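Local coordinates for protein N-alpha-acetyltransferase 30 (Saccharomyces cerevisiae, PDB 6YGA) that catalyses, as the catalytic subunit of the NatC complex, the transfer of an acetyl group from acetyl-CoA to the N-terminal methionine of proteins such as L-A virus Gag, at residues S18-I23 with Y31-Y36; T47-D52 with N59-C64; R78-M83 with M116-V121; R137-F142 with A151-L156. All blocks are in the same frame, centred on the assembly; numbering follows the deposited sequence.

In the fold
From the N terminus the four contacts follow one another along the chain, none enclosing or crossing another. Interaction 1 closes the short loop between helices 13-26 and 33-40. Interaction 2 then closes the hairpin of strands 47-52 and 61-72, and S18 and L22 of the first helix rest on its second strand. Interaction 3 spans the longest interval, from strand 76-86 through helix 95-109 to strand 114-120; its M83 packs back on I23, Y31 and Y36 of interaction 1. Interaction 4 closes the last hairpin and joins interaction 3 through probable backbone hydrogen bonds between L117 and L154 and between T119 and F152. Together they link both halves of the GNAT sheet with the N-terminal helical pair.

Interaction 1: residues S18-I23 with Y31-Y36; sequences SIKKLI and YSIYVY
Segment 18-23, within helix 13-26, meets 31-36, a loop end running into the first turn of helix 33-40, their backbones nearest at K20 and Y36, whose CA atoms lie 7.5 Å apart. They form the helical pair between the first two strands of the GNAT fold. S32 N-caps the second helix, its OG accepting weak bonds from Y34 N and V35 N and also hydrogen-bonded to S54 OG of the N-alpha-acetyltransferase 35 chain. The Y36 ring meets two side chains of the other helix. K20 crosses it at about a right angle, CB over one face 4.3 Å from the centroid, a CH-pi contact. With CG anti to the backbone N (chi1 161°), the lysine runs past the ring toward I33, and its NZ makes a salt bridge with E56 of that neighbouring chain. I23 meets the ring tip to tip: CD1 lies in the ring plane, 3.7 Å from Y36 CE1. Y36 OH, hydrogen-bonded to D24, has I23 CG2 only 3.4 Å away.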
loop_
_atom_site.group_PDB
_atom_site.type_symbol
_atom_site.label_atom_id
_atom_site.label_comp_id
_atom_site.label_asym_id
_atom_site.label_seq_id
_atom_site.Cartn_x
_atom_site.Cartn_y
_atom_site.Cartn_z
ATOM N N SER A 18 -3.016 -32.178 -14.437
ATOM C CA SER A 18 -3.396 -32.449 -13.054
ATOM C C SER A 18 -2.876 -31.367 -12.118
ATOM O O SER A 18 -3.540 -31.015 -11.134
ATOM C CB SER A 18 -2.875 -33.820 -12.630
ATOM O OG SER A 18 -3.108 -34.799 -13.629
ATOM N N ILE A 19 -1.686 -30.834 -12.402
ATOM C CA ILE A 19 -1.132 -29.749 -11.596
ATOM C C ILE A 19 -2.003 -28.505 -11.709
ATOM O O ILE A 19 -2.257 -27.814 -10.715
ATOM C CB ILE A 19 0.319 -29.464 -12.023
ATOM C CG1 ILE A 19 1.208 -30.680 -11.750
ATOM C CG2 ILE A 19 0.860 -28.225 -11.324
ATOM C CD1 ILE A 19 2.587 -30.579 -12.358
ATOM N N LYS A 20 -2.475 -28.204 -12.920
ATOM C CA LYS A 20 -3.337 -27.043 -13.115
ATOM C C LYS A 20 -4.629 -27.173 -12.318
ATOM O O LYS A 20 -5.098 -26.197 -11.723
ATOM C CB LYS A 20 -3.632 -26.854 -14.605
ATOM C CG LYS A 20 -4.847 -25.986 -14.891
ATOM C CD LYS A 20 -4.693 -25.205 -16.182
ATOM C CE LYS A 20 -5.842 -24.226 -16.353
ATOM N NZ LYS A 20 -5.549 -23.193 -17.381
ATOM N N LYS A 21 -5.214 -28.373 -12.282
ATOM C CA LYS A 21 -6.459 -28.567 -11.544
ATOM C C LYS A 21 -6.258 -28.346 -10.049
ATOM O O LYS A 21 -7.095 -27.719 -9.390
ATOM C CB LYS A 21 -7.010 -29.967 -11.805
ATOM C CG LYS A 21 -8.440 -30.162 -11.330
ATOM C CD LYS A 21 -9.404 -29.304 -12.139
ATOM C CE LYS A 21 -10.854 -29.644 -11.820
ATOM N NZ LYS A 21 -11.812 -28.972 -12.746
ATOM N N LEU A 22 -5.155 -28.855 -9.498
ATOM C CA LEU A 22 -4.880 -28.674 -8.075
ATOM C C LEU A 22 -4.749 -27.198 -7.721
ATOM O O LEU A 22 -5.398 -26.709 -6.790
ATOM C CB LEU A 22 -3.606 -29.422 -7.690
ATOM C CG LEU A 22 -3.680 -30.921 -7.412
ATOM C CD1 LEU A 22 -2.297 -31.454 -7.067
ATOM C CD2 LEU A 22 -4.654 -31.194 -6.283
ATOM N N ILE A 23 -3.903 -26.474 -8.455
ATOM C CA ILE A 23 -3.613 -25.085 -8.113
ATOM C C ILE A 23 -4.845 -24.209 -8.312
ATOM O O ILE A 23 -5.100 -23.291 -7.526
ATOM C CB ILE A 23 -2.406 -24.587 -8.931
ATOM C CG1 ILE A 23 -1.137 -25.337 -8.514
ATOM C CG2 ILE A 23 -2.217 -23.087 -8.770
ATOM C CD1 ILE A 23 0.075 -25.034 -9.367
ATOM N N TYR A 31 -5.024 -18.865 -13.010
ATOM C CA TYR A 31 -3.918 -18.641 -13.925
ATOM C C TYR A 31 -4.258 -19.207 -15.298
ATOM O O TYR A 31 -4.956 -20.218 -15.415
ATOM C CB TYR A 31 -2.629 -19.289 -13.406
ATOM C CG TYR A 31 -2.186 -18.783 -12.053
ATOM C CD1 TYR A 31 -2.455 -17.481 -11.655
ATOM C CD2 TYR A 31 -1.503 -19.611 -11.170
ATOM C CE1 TYR A 31 -2.056 -17.014 -10.420
ATOM C CE2 TYR A 31 -1.096 -19.152 -9.930
ATOM C CZ TYR A 31 -1.378 -17.853 -9.562
ATOM O OH TYR A 31 -0.982 -17.384 -8.332
ATOM N N SER A 32 -3.762 -18.543 -16.337
ATOM C CA SER A 32 -3.932 -19.060 -17.683
ATOM C C SER A 32 -2.952 -20.203 -17.932
ATOM O O SER A 32 -2.055 -20.474 -17.130
ATOM C CB SER A 32 -3.737 -17.954 -18.721
ATOM O OG SER A 32 -2.374 -17.579 -18.826
ATOM N N ILE A 33 -3.137 -20.884 -19.064
ATOM C CA ILE A 33 -2.220 -21.956 -19.445
ATOM C C ILE A 33 -0.800 -21.420 -19.575
ATOM O O ILE A 33 0.172 -22.097 -19.218
ATOM C CB ILE A 33 -2.697 -22.629 -20.748
ATOM C CG1 ILE A 33 -3.946 -23.479 -20.489
ATOM C CG2 ILE A 33 -1.596 -23.487 -21.365
ATOM C CD1 ILE A 33 -4.461 -24.213 -21.718
ATOM N N TYR A 34 -0.656 -20.189 -20.065
ATOM C CA TYR A 34 0.671 -19.628 -20.275
ATOM C C TYR A 34 1.312 -19.111 -18.994
ATOM O O TYR A 34 2.521 -18.859 -18.985
ATOM C CB TYR A 34 0.608 -18.531 -21.335
ATOM C CG TYR A 34 0.738 -19.103 -22.722
ATOM C CD1 TYR A 34 1.987 -19.277 -23.303
ATOM C CD2 TYR A 34 -0.382 -19.510 -23.434
ATOM C CE1 TYR A 34 2.118 -19.816 -24.566
ATOM C CE2 TYR A 34 -0.263 -20.050 -24.698
ATOM C CZ TYR A 34 0.989 -20.201 -25.259
ATOM O OH TYR A 34 1.104 -20.740 -26.519
ATOM N N VAL A 35 0.548 -18.965 -17.912
ATOM C CA VAL A 35 1.170 -18.789 -16.604
ATOM C C VAL A 35 1.896 -20.066 -16.202
ATOM O O VAL A 35 3.046 -20.035 -15.748
ATOM C CB VAL A 35 0.121 -18.386 -15.552
ATOM C CG1 VAL A 35 0.784 -18.182 -14.198
ATOM C CG2 VAL A 35 -0.615 -17.131 -15.981
ATOM N N TYR A 36 1.239 -21.213 -16.392
ATOM C CA TYR A 36 1.862 -22.493 -16.068
ATOM C C TYR A 36 3.002 -22.808 -17.025
ATOM O O TYR A 36 3.997 -23.427 -16.633
ATOM C CB TYR A 36 0.819 -23.608 -16.099
ATOM C CG TYR A 36 -0.223 -23.498 -15.012
ATOM C CD1 TYR A 36 0.033 -23.966 -13.731
ATOM C CD2 TYR A 36 -1.462 -22.928 -15.267
ATOM C CE1 TYR A 36 -0.915 -23.868 -12.732
ATOM C CE2 TYR A 36 -2.418 -22.825 -14.274
ATOM C CZ TYR A 36 -2.139 -23.296 -13.008
ATOM O OH TYR A 36 -3.082 -23.198 -12.012
#

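Interaction 2: residues T47-D52 with N59-C64; sequences TYIAVD and NIPIGC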
loop_
_atom_site.group_PDB
_atom_site.type_symbol
_atom_site.label_atom_id
_atom_site.label_comp_id
_atom_site.label_asym_id
_atom_site.label_seq_id
_atom_site.Cartn_x
_atom_site.Cartn_y
_atom_site.Cartn_z
ATOM N N THR A 47 9.729 -27.801 -10.295
ATOM C CA THR A 47 8.347 -28.140 -9.979
ATOM C C THR A 47 8.292 -29.584 -9.507
ATOM O O THR A 47 8.821 -30.480 -10.174
ATOM C CB THR A 47 7.431 -27.937 -11.190
ATOM O OG1 THR A 47 7.386 -26.545 -11.525
ATOM C CG2 THR A 47 6.023 -28.413 -10.879
ATOM N N TYR A 48 7.661 -29.806 -8.357
ATOM C CA TYR A 48 7.568 -31.126 -7.753
ATOM C C TYR A 48 6.112 -31.469 -7.486
ATOM O O TYR A 48 5.281 -30.585 -7.269
ATOM C CB TYR A 48 8.368 -31.204 -6.444
ATOM C CG TYR A 48 9.856 -31.308 -6.658
ATOM C CD1 TYR A 48 10.625 -30.174 -6.883
ATOM C CD2 TYR A 48 10.493 -32.542 -6.644
ATOM C CE1 TYR A 48 11.991 -30.265 -7.087
ATOM C CE2 TYR A 48 11.856 -32.645 -6.846
ATOM C CZ TYR A 48 12.602 -31.505 -7.068
ATOM O OH TYR A 48 13.961 -31.610 -7.268
ATOM N N ILE A 49 5.815 -32.768 -7.500
ATOM C CA ILE A 49 4.481 -33.269 -7.204
ATOM C C ILE A 49 4.575 -34.280 -6.069
ATOM O O ILE A 49 5.626 -34.870 -5.807
ATOM C CB ILE A 49 3.803 -33.904 -8.436
ATOM C CG1 ILE A 49 4.734 -34.930 -9.090
ATOM C CG2 ILE A 49 3.378 -32.831 -9.424
ATOM C CD1 ILE A 49 4.115 -35.673 -10.253
ATOM N N ALA A 50 3.449 -34.468 -5.389
ATOM C CA ALA A 50 3.291 -35.506 -4.381
ATOM C C ALA A 50 2.183 -36.438 -4.840
ATOM O O ALA A 50 1.117 -35.975 -5.255
ATOM C CB ALA A 50 2.955 -34.910 -3.010
ATOM N N VAL A 51 2.442 -37.745 -4.788
ATOM C CA VAL A 51 1.461 -38.756 -5.163
ATOM C C VAL A 51 1.333 -39.754 -4.019
ATOM O O VAL A 51 2.291 -40.002 -3.281
ATOM C CB VAL A 51 1.833 -39.478 -6.484
ATOM C CG1 VAL A 51 1.933 -38.483 -7.638
ATOM C CG2 VAL A 51 3.131 -40.273 -6.337
ATOM N N ASP A 52 0.132 -40.309 -3.859
ATOM C CA ASP A 52 -0.137 -41.348 -2.868
ATOM C C ASP A 52 -0.019 -42.689 -3.581
ATOM O O ASP A 52 -0.859 -43.028 -4.421
ATOM C CB ASP A 52 -1.519 -41.167 -2.237
ATOM C CG ASP A 52 -1.809 -42.181 -1.126
ATOM O OD1 ASP A 52 -0.987 -43.093 -0.889
ATOM O OD2 ASP A 52 -2.875 -42.058 -0.484
ATOM N N ASN A 59 -0.624 -42.486 -9.335
ATOM C CA ASN A 59 0.229 -41.471 -9.934
ATOM C C ASN A 59 -0.469 -40.123 -10.118
ATOM O O ASN A 59 0.113 -39.216 -10.718
ATOM C CB ASN A 59 0.778 -41.978 -11.273
ATOM C CG ASN A 59 1.954 -41.162 -11.773
ATOM O OD1 ASN A 59 1.882 -40.534 -12.829
ATOM N ND2 ASN A 59 3.042 -41.154 -11.008
ATOM N N ILE A 60 -1.694 -39.964 -9.631
ATOM C CA ILE A 60 -2.324 -38.643 -9.737
ATOM C C ILE A 60 -1.677 -37.718 -8.714
ATOM O O ILE A 60 -1.386 -38.156 -7.581
ATOM C CB ILE A 60 -3.842 -38.746 -9.531
ATOM C CG1 ILE A 60 -4.518 -37.408 -9.858
ATOM C CG2 ILE A 60 -4.154 -39.171 -8.107
ATOM C CD1 ILE A 60 -5.965 -37.361 -9.476
ATOM N N PRO A 61 -1.369 -36.472 -9.062
ATOM C CA PRO A 61 -0.797 -35.559 -8.064
ATOM C C PRO A 61 -1.850 -35.105 -7.063
ATOM O O PRO A 61 -2.919 -34.623 -7.440
ATOM C CB PRO A 61 -0.276 -34.391 -8.909
ATOM C CG PRO A 61 -0.140 -34.936 -10.293
ATOM C CD PRO A 61 -1.251 -35.932 -10.425
ATOM N N ILE A 62 -1.531 -35.261 -5.774
ATOM C CA ILE A 62 -2.358 -34.728 -4.694
ATOM C C ILE A 62 -1.759 -33.470 -4.080
ATOM O O ILE A 62 -2.405 -32.837 -3.229
ATOM C CB ILE A 62 -2.606 -35.789 -3.598
ATOM C CG1 ILE A 62 -1.299 -36.477 -3.183
ATOM C CG2 ILE A 62 -3.600 -36.823 -4.087
ATOM C CD1 ILE A 62 -0.571 -35.817 -2.025
ATOM N N GLY A 63 -0.551 -33.097 -4.478
ATOM C CA GLY A 63 0.059 -31.857 -4.044
ATOM C C GLY A 63 1.184 -31.501 -4.985
ATOM O O GLY A 63 1.771 -32.372 -5.635
ATOM N N CYS A 64 1.482 -30.207 -5.061
ATOM C CA CYS A 64 2.539 -29.764 -5.957
ATOM C C CYS A 64 3.075 -28.417 -5.502
ATOM O O CYS A 64 2.411 -27.669 -4.778
ATOM C CB CYS A 64 2.045 -29.670 -7.402
ATOM S SG CYS A 64 0.842 -28.356 -7.671
#
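Strands 47-52 and 61-72 run antiparallel as a hairpin, with I49 and C64 a non-hydrogen-bonded pair (CA-CA 4.2 Å) and A50 and G63 a hydrogen-bonded one. Beyond that pair the register slips, because I62 and G63 both face A50, a classic beta bulge. A50 N gives a bond to G63 O at 2.7 Å. In return A50 O takes I62 N at 2.8 Å, nearly along the C=O axis, and G63 N more weakly at 3.4 Å. The chain turns a corner at I62, whose side chain reaches back to A50. CG1 of I62 stands between its own N and carbonyl carbon (chi1 48°), which brings the chain over the A50 carbonyl and sets CD1 3.8 Å from A50 CB. On the face of I49 and C64, I49 CG2 lies 4.0 Å from C64 CB and equally close to P61 CB, the isoleucine and proline side by side and pointing the same way. V51 CG1 meets I60 O at 3.3 Å. Helix 13-26 packs on the face of I49, P61 and C64, while I95 of helix 95-109 meets A50 and I62 from the other; strand 3-7 flanks strand 47-52 on its far edge.

Interaction 3: residues R78-M83 with M116-V121; sequences RGYIGM and MLETEV. With EDO (1,2-ethanediol), chain K.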
loop_
_atom_site.group_PDB
_atom_site.type_symbol
_atom_site.label_atom_id
_atom_site.label_comp_id
_atom_site.label_asym_id
_atom_site.label_seq_id
_atom_site.Cartn_x
_atom_site.Cartn_y
_atom_site.Cartn_z
ATOM N N ARG A 78 18.033 -15.525 -6.934
ATOM C CA ARG A 78 16.840 -15.529 -6.095
ATOM C C ARG A 78 15.904 -16.643 -6.551
ATOM O O ARG A 78 15.356 -16.591 -7.659
ATOM C CB ARG A 78 16.133 -14.175 -6.145
ATOM C CG ARG A 78 14.722 -14.201 -5.581
ATOM C CD ARG A 78 14.194 -12.802 -5.330
ATOM N NE ARG A 78 14.899 -12.150 -4.231
ATOM C CZ ARG A 78 14.666 -10.905 -3.829
ATOM N NH1 ARG A 78 13.745 -10.172 -4.437
ATOM N NH2 ARG A 78 15.354 -10.394 -2.817
ATOM N N GLY A 79 15.733 -17.652 -5.702
ATOM C CA GLY A 79 14.676 -18.614 -5.912
ATOM C C GLY A 79 13.329 -18.038 -5.521
ATOM O O GLY A 79 13.223 -17.171 -4.654
ATOM N N TYR A 80 12.282 -18.527 -6.182
ATOM C CA TYR A 80 10.939 -17.993 -5.990
ATOM C C TYR A 80 9.931 -19.130 -5.972
ATOM O O TYR A 80 9.944 -19.986 -6.861
ATOM C CB TYR A 80 10.589 -16.987 -7.094
ATOM C CG TYR A 80 9.191 -16.425 -6.994
ATOM C CD1 TYR A 80 8.860 -15.515 -5.999
ATOM C CD2 TYR A 80 8.205 -16.799 -7.899
ATOM C CE1 TYR A 80 7.585 -14.999 -5.903
ATOM C CE2 TYR A 80 6.927 -16.286 -7.812
ATOM C CZ TYR A 80 6.622 -15.388 -6.812
ATOM O OH TYR A 80 5.349 -14.877 -6.722
ATOM N N ILE A 81 9.067 -19.139 -4.961
ATOM C CA ILE A 81 8.007 -20.132 -4.831
ATOM C C ILE A 81 6.725 -19.500 -5.360
ATOM O O ILE A 81 6.141 -18.624 -4.712
ATOM C CB ILE A 81 7.848 -20.602 -3.379
ATOM C CG1 ILE A 81 9.138 -21.274 -2.896
ATOM C CG2 ILE A 81 6.662 -21.546 -3.241
ATOM C CD1 ILE A 81 9.079 -21.765 -1.461
ATOM N N GLY A 82 6.292 -19.933 -6.541
ATOM C CA GLY A 82 5.128 -19.347 -7.175
ATOM C C GLY A 82 3.812 -19.916 -6.688
ATOM O O GLY A 82 2.893 -19.165 -6.345
HETATM N N MSE A 83 3.707 -21.242 -6.654
HETATM C CA MSE A 83 2.472 -21.899 -6.235
HETATM C C MSE A 83 2.703 -23.102 -5.320
HETATM O O MSE A 83 3.681 -23.837 -5.462
HETATM C CB MSE A 83 1.665 -22.345 -7.456
HETATM C CG MSE A 83 1.125 -21.203 -8.296
HETATM SE SE MSE A 83 2.275 -20.726 -9.800
HETATM C CE MSE A 83 1.790 -22.177 -11.017
HETATM N N MSE A 116 12.405 -16.492 -2.110
HETATM C CA MSE A 116 11.413 -15.453 -1.858
HETATM C C MSE A 116 10.004 -15.926 -2.206
HETATM O O MSE A 116 9.803 -16.638 -3.189
HETATM C CB MSE A 116 11.757 -14.188 -2.651
HETATM C CG MSE A 116 10.947 -12.955 -2.275
HETATM SE SE MSE A 116 9.240 -12.816 -3.210
HETATM C CE MSE A 116 9.881 -12.064 -4.889
ATOM N N LEU A 117 9.033 -15.526 -1.387
ATOM C CA LEU A 117 7.633 -15.818 -1.648
ATOM C C LEU A 117 6.784 -14.699 -1.065
ATOM O O LEU A 117 7.236 -13.925 -0.217
ATOM C CB LEU A 117 7.215 -17.176 -1.064
ATOM C CG LEU A 117 7.175 -17.297 0.465
ATOM C CD1 LEU A 117 5.760 -17.123 1.001
ATOM C CD2 LEU A 117 7.767 -18.620 0.932
ATOM N N GLU A 118 5.546 -14.619 -1.539
ATOM C CA GLU A 118 4.544 -13.726 -0.982
ATOM C C GLU A 118 3.411 -14.560 -0.410
ATOM O O GLU A 118 3.075 -15.620 -0.950
ATOM C CB GLU A 118 3.998 -12.756 -2.037
ATOM C CG GLU A 118 5.057 -11.902 -2.709
ATOM C CD GLU A 118 5.378 -12.362 -4.115
ATOM O OE1 GLU A 118 4.794 -13.373 -4.561
ATOM O OE2 GLU A 118 6.213 -11.709 -4.775
ATOM N N THR A 119 2.829 -14.084 0.687
ATOM C CA THR A 119 1.729 -14.785 1.323
ATOM C C THR A 119 0.840 -13.767 2.023
ATOM O O THR A 119 1.240 -12.626 2.267
ATOM C CB THR A 119 2.234 -15.849 2.311
ATOM O OG1 THR A 119 1.150 -16.699 2.704
ATOM C CG2 THR A 119 2.820 -15.198 3.544
ATOM N N GLU A 120 -0.384 -14.193 2.322
ATOM C CA GLU A 120 -1.328 -13.330 3.014
ATOM C C GLU A 120 -0.911 -13.152 4.467
ATOM O O GLU A 120 -0.435 -14.090 5.111
ATOM C CB GLU A 120 -2.737 -13.922 2.948
ATOM C CG GLU A 120 -3.245 -14.214 1.540
ATOM C CD GLU A 120 -2.872 -15.603 1.039
ATOM O OE1 GLU A 120 -1.941 -16.222 1.598
ATOM O OE2 GLU A 120 -3.518 -16.082 0.081
ATOM N N VAL A 121 -1.093 -11.936 4.990
ATOM C CA VAL A 121 -0.809 -11.704 6.399
ATOM C C VAL A 121 -1.815 -12.419 7.288
ATOM O O VAL A 121 -1.537 -12.656 8.469
ATOM C CB VAL A 121 -0.784 -10.196 6.708
ATOM C CG1 VAL A 121 0.054 -9.460 5.677
ATOM C CG2 VAL A 121 -2.193 -9.637 6.757
HETATM C C1 EDO K . 3.435 -19.022 -1.113
HETATM O O1 EDO K . 2.504 -19.797 -0.347
HETATM C C2 EDO K . 3.481 -19.561 -2.536
HETATM O O2 EDO K . 2.180 -19.433 -3.119
HETATM O O HOH W 1 4.530 -16.341 -3.891
#
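The Y80 ring is met at its edge by the selenium of selenomethionine M116, a Met-aromatic contact 5.0 Å from SE to centroid, and by the carboxylate of E118. Over one face of the R78 guanidinium lies M116 CG; the arginine is salt-bridged to E114. Y80 CG is anti to the backbone N (chi1 178°), so the ring runs alongside the M116 chain, which bends at chi2 and chi3. E118 OE1 accepts from Y80 OH at 2.7 Å through its syn lone pair, ring and carboxylate planes 63° apart. The parallel strands pair through M116 N to G79 O (2.8 Å) and I81 N to M116 O (3.2 Å), then splay at 33°. In the gap, one water accepts from E118 N and lies 2.9 Å from I81 O. Such a split is the GNAT hallmark, where acetyl-CoA binds in relatives. Helix 95-109 makes the beta-alpha-beta crossover; strands 61-72 and 151-157 flank the pair, and Y130 of helix 124-131 packs on I81 and L117.

Interaction 4: residues R137-F142 with A151-L156; sequences RMKRMF and AFKLIL. With EDO (1,2-ethanediol), chain B.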
loop_
_atom_site.group_PDB
_atom_site.type_symbol
_atom_site.label_atom_id
_atom_site.label_comp_id
_atom_site.label_asym_id
_atom_site.label_seq_id
_atom_site.Cartn_x
_atom_site.Cartn_y
_atom_site.Cartn_z
ATOM N N ARG A 137 9.872 -11.956 7.600
ATOM C CA ARG A 137 9.125 -10.969 6.836
ATOM C C ARG A 137 10.006 -9.760 6.549
ATOM O O ARG A 137 10.567 -9.153 7.467
ATOM C CB ARG A 137 7.874 -10.554 7.606
ATOM C CG ARG A 137 7.127 -11.739 8.196
ATOM C CD ARG A 137 6.061 -11.320 9.186
ATOM N NE ARG A 137 5.501 -12.480 9.873
ATOM C CZ ARG A 137 4.630 -12.414 10.874
ATOM N NH1 ARG A 137 4.209 -11.237 11.317
ATOM N NH2 ARG A 137 4.181 -13.528 11.434
HETATM N N MSE A 138 10.126 -9.412 5.274
HETATM C CA MSE A 138 10.991 -8.317 4.865
HETATM C C MSE A 138 10.203 -7.122 4.348
HETATM O O MSE A 138 10.766 -6.049 4.132
HETATM C CB MSE A 138 11.977 -8.792 3.794
HETATM C CG MSE A 138 13.026 -9.756 4.321
HETATM SE SE MSE A 138 14.055 -8.963 5.775
HETATM C CE MSE A 138 14.942 -7.538 4.782
ATOM N N LYS A 139 8.898 -7.300 4.163
ATOM C CA LYS A 139 8.092 -6.257 3.547
ATOM C C LYS A 139 6.621 -6.576 3.760
ATOM O O LYS A 139 6.237 -7.745 3.851
ATOM C CB LYS A 139 8.403 -6.144 2.049
ATOM C CG LYS A 139 7.920 -4.875 1.374
ATOM C CD LYS A 139 8.346 -4.875 -0.089
ATOM C CE LYS A 139 8.156 -3.523 -0.747
ATOM N NZ LYS A 139 8.674 -3.530 -2.140
ATOM N N ARG A 140 5.807 -5.527 3.840
ATOM C CA ARG A 140 4.357 -5.654 3.902
ATOM C C ARG A 140 3.754 -4.825 2.780
ATOM O O ARG A 140 4.065 -3.637 2.647
ATOM C CB ARG A 140 3.806 -5.194 5.254
ATOM C CG ARG A 140 2.345 -5.567 5.485
ATOM C CD ARG A 140 1.816 -4.948 6.774
ATOM N NE ARG A 140 0.390 -5.199 6.979
ATOM C CZ ARG A 140 -0.103 -5.981 7.935
ATOM N NH1 ARG A 140 0.711 -6.593 8.785
ATOM N NH2 ARG A 140 -1.415 -6.148 8.045
HETATM N N MSE A 141 2.905 -5.448 1.972
HETATM C CA MSE A 141 2.335 -4.773 0.809
HETATM C C MSE A 141 0.855 -4.467 1.013
HETATM O O MSE A 141 0.050 -5.367 1.240
HETATM C CB MSE A 141 2.542 -5.614 -0.454
HETATM C CG MSE A 141 4.006 -5.839 -0.809
HETATM SE SE MSE A 141 4.849 -7.278 0.204
HETATM C CE MSE A 141 4.711 -8.703 -1.118
ATOM N N PHE A 142 0.513 -3.183 0.924
ATOM C CA PHE A 142 -0.831 -2.711 1.240
ATOM C C PHE A 142 -1.843 -3.231 0.221
ATOM O O PHE A 142 -1.729 -2.950 -0.978
ATOM C CB PHE A 142 -0.834 -1.186 1.281
ATOM C CG PHE A 142 -2.170 -0.581 1.603
ATOM C CD1 PHE A 142 -2.630 -0.539 2.909
ATOM C CD2 PHE A 142 -2.951 -0.028 0.602
ATOM C CE1 PHE A 142 -3.856 0.025 3.207
ATOM C CE2 PHE A 142 -4.174 0.540 0.894
ATOM C CZ PHE A 142 -4.629 0.565 2.198
ATOM N N ALA A 151 -0.132 -8.305 2.159
ATOM C CA ALA A 151 0.769 -9.432 1.993
ATOM C C ALA A 151 2.039 -9.187 2.785
ATOM O O ALA A 151 2.399 -8.048 3.093
ATOM C CB ALA A 151 1.140 -9.667 0.526
ATOM N N PHE A 152 2.711 -10.282 3.116
ATOM C CA PHE A 152 4.077 -10.259 3.611
ATOM C C PHE A 152 4.993 -10.792 2.518
ATOM O O PHE A 152 4.637 -11.734 1.801
ATOM C CB PHE A 152 4.235 -11.108 4.880
ATOM C CG PHE A 152 3.740 -10.441 6.137
ATOM C CD1 PHE A 152 3.937 -9.087 6.346
ATOM C CD2 PHE A 152 3.085 -11.176 7.117
ATOM C CE1 PHE A 152 3.485 -8.477 7.506
ATOM C CE2 PHE A 152 2.631 -10.570 8.279
ATOM C CZ PHE A 152 2.831 -9.222 8.472
ATOM N N LYS A 153 6.157 -10.170 2.380
ATOM C CA LYS A 153 7.224 -10.683 1.535
ATOM C C LYS A 153 8.188 -11.455 2.425
ATOM O O LYS A 153 8.819 -10.869 3.310
ATOM C CB LYS A 153 7.940 -9.544 0.813
ATOM C CG LYS A 153 8.981 -9.983 -0.197
ATOM C CD LYS A 153 9.591 -8.783 -0.900
ATOM C CE LYS A 153 10.304 -9.197 -2.171
ATOM N NZ LYS A 153 10.634 -8.018 -3.016
ATOM N N LEU A 154 8.282 -12.764 2.208
ATOM C CA LEU A 154 9.123 -13.635 3.018
ATOM C C LEU A 154 10.389 -13.987 2.253
ATOM O O LEU A 154 10.339 -14.285 1.056
ATOM C CB LEU A 154 8.383 -14.917 3.402
ATOM C CG LEU A 154 7.057 -14.736 4.138
ATOM C CD1 LEU A 154 6.420 -16.076 4.477
ATOM C CD2 LEU A 154 7.270 -13.914 5.390
ATOM N N ILE A 155 11.522 -13.957 2.956
ATOM C CA ILE A 155 12.827 -14.252 2.377
ATOM C C ILE A 155 13.588 -15.182 3.314
ATOM O O ILE A 155 13.632 -14.955 4.529
ATOM C CB ILE A 155 13.639 -12.969 2.116
ATOM C CG1 ILE A 155 12.924 -12.084 1.096
ATOM C CG2 ILE A 155 15.042 -13.312 1.633
ATOM C CD1 ILE A 155 13.734 -10.900 0.658
ATOM N N LEU A 156 14.173 -16.227 2.746
ATOM C CA LEU A 156 15.027 -17.162 3.473
ATOM C C LEU A 156 16.427 -17.078 2.889
ATOM O O LEU A 156 16.638 -17.475 1.726
ATOM C CB LEU A 156 14.490 -18.589 3.376
ATOM C CG LEU A 156 15.382 -19.708 3.915
ATOM C CD1 LEU A 156 15.445 -19.652 5.435
ATOM C CD2 LEU A 156 14.893 -21.070 3.437
HETATM C C1 EDO B . 14.281 -4.920 7.248
HETATM O O1 EDO B . 13.707 -5.013 8.555
HETATM C C2 EDO B . 13.266 -4.337 6.269
HETATM O O2 EDO B . 12.156 -5.229 6.127
#
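This antiparallel hairpin of strands 136-141 and 151-157 forms the last two strands of the GNAT sheet, with 136-141 at one edge of it within this chain and 151-157 next to strand 114-120. The ladder is regular at the loop end, where M141 N bonds A151 O at 2.9 Å and A151 N bonds M141 O at 3.1 Å. Farther along, K153 serves two neighbours: its N gives to K139 O and its O takes M138 N at 2.8 Å, nearly straight (175°), so strand 136-141 fits in one extra residue. F152 shares its face of the sheet with R137, R140 and L154. R137, extended from CG to NE, lays CD over one ring face, 3.7 Å from the centroid in a CH-pi contact, and its guanidinium is 19° from parallel to the ring. The R140 guanidinium stands almost perpendicular to the ring (86°), with NH1 3.4 Å from F152 CZ. On the opposite face K139 and K153 lie side by side, CB to CB 3.6 Å, with selenomethionine M141 CE against K153 CB. Two arginines thus share one phenyl ring, their charge met elsewhere: R137 by E131, R140 by D150. R137 NH1 also bonds the main-chain O of D458, and R140 NH1 that of L457, both of the N-alpha-acetyltransferase 35 chain, while K139 NZ and K153 NZ, 5.0 Å apart, probably repel and may lower each other's pKa.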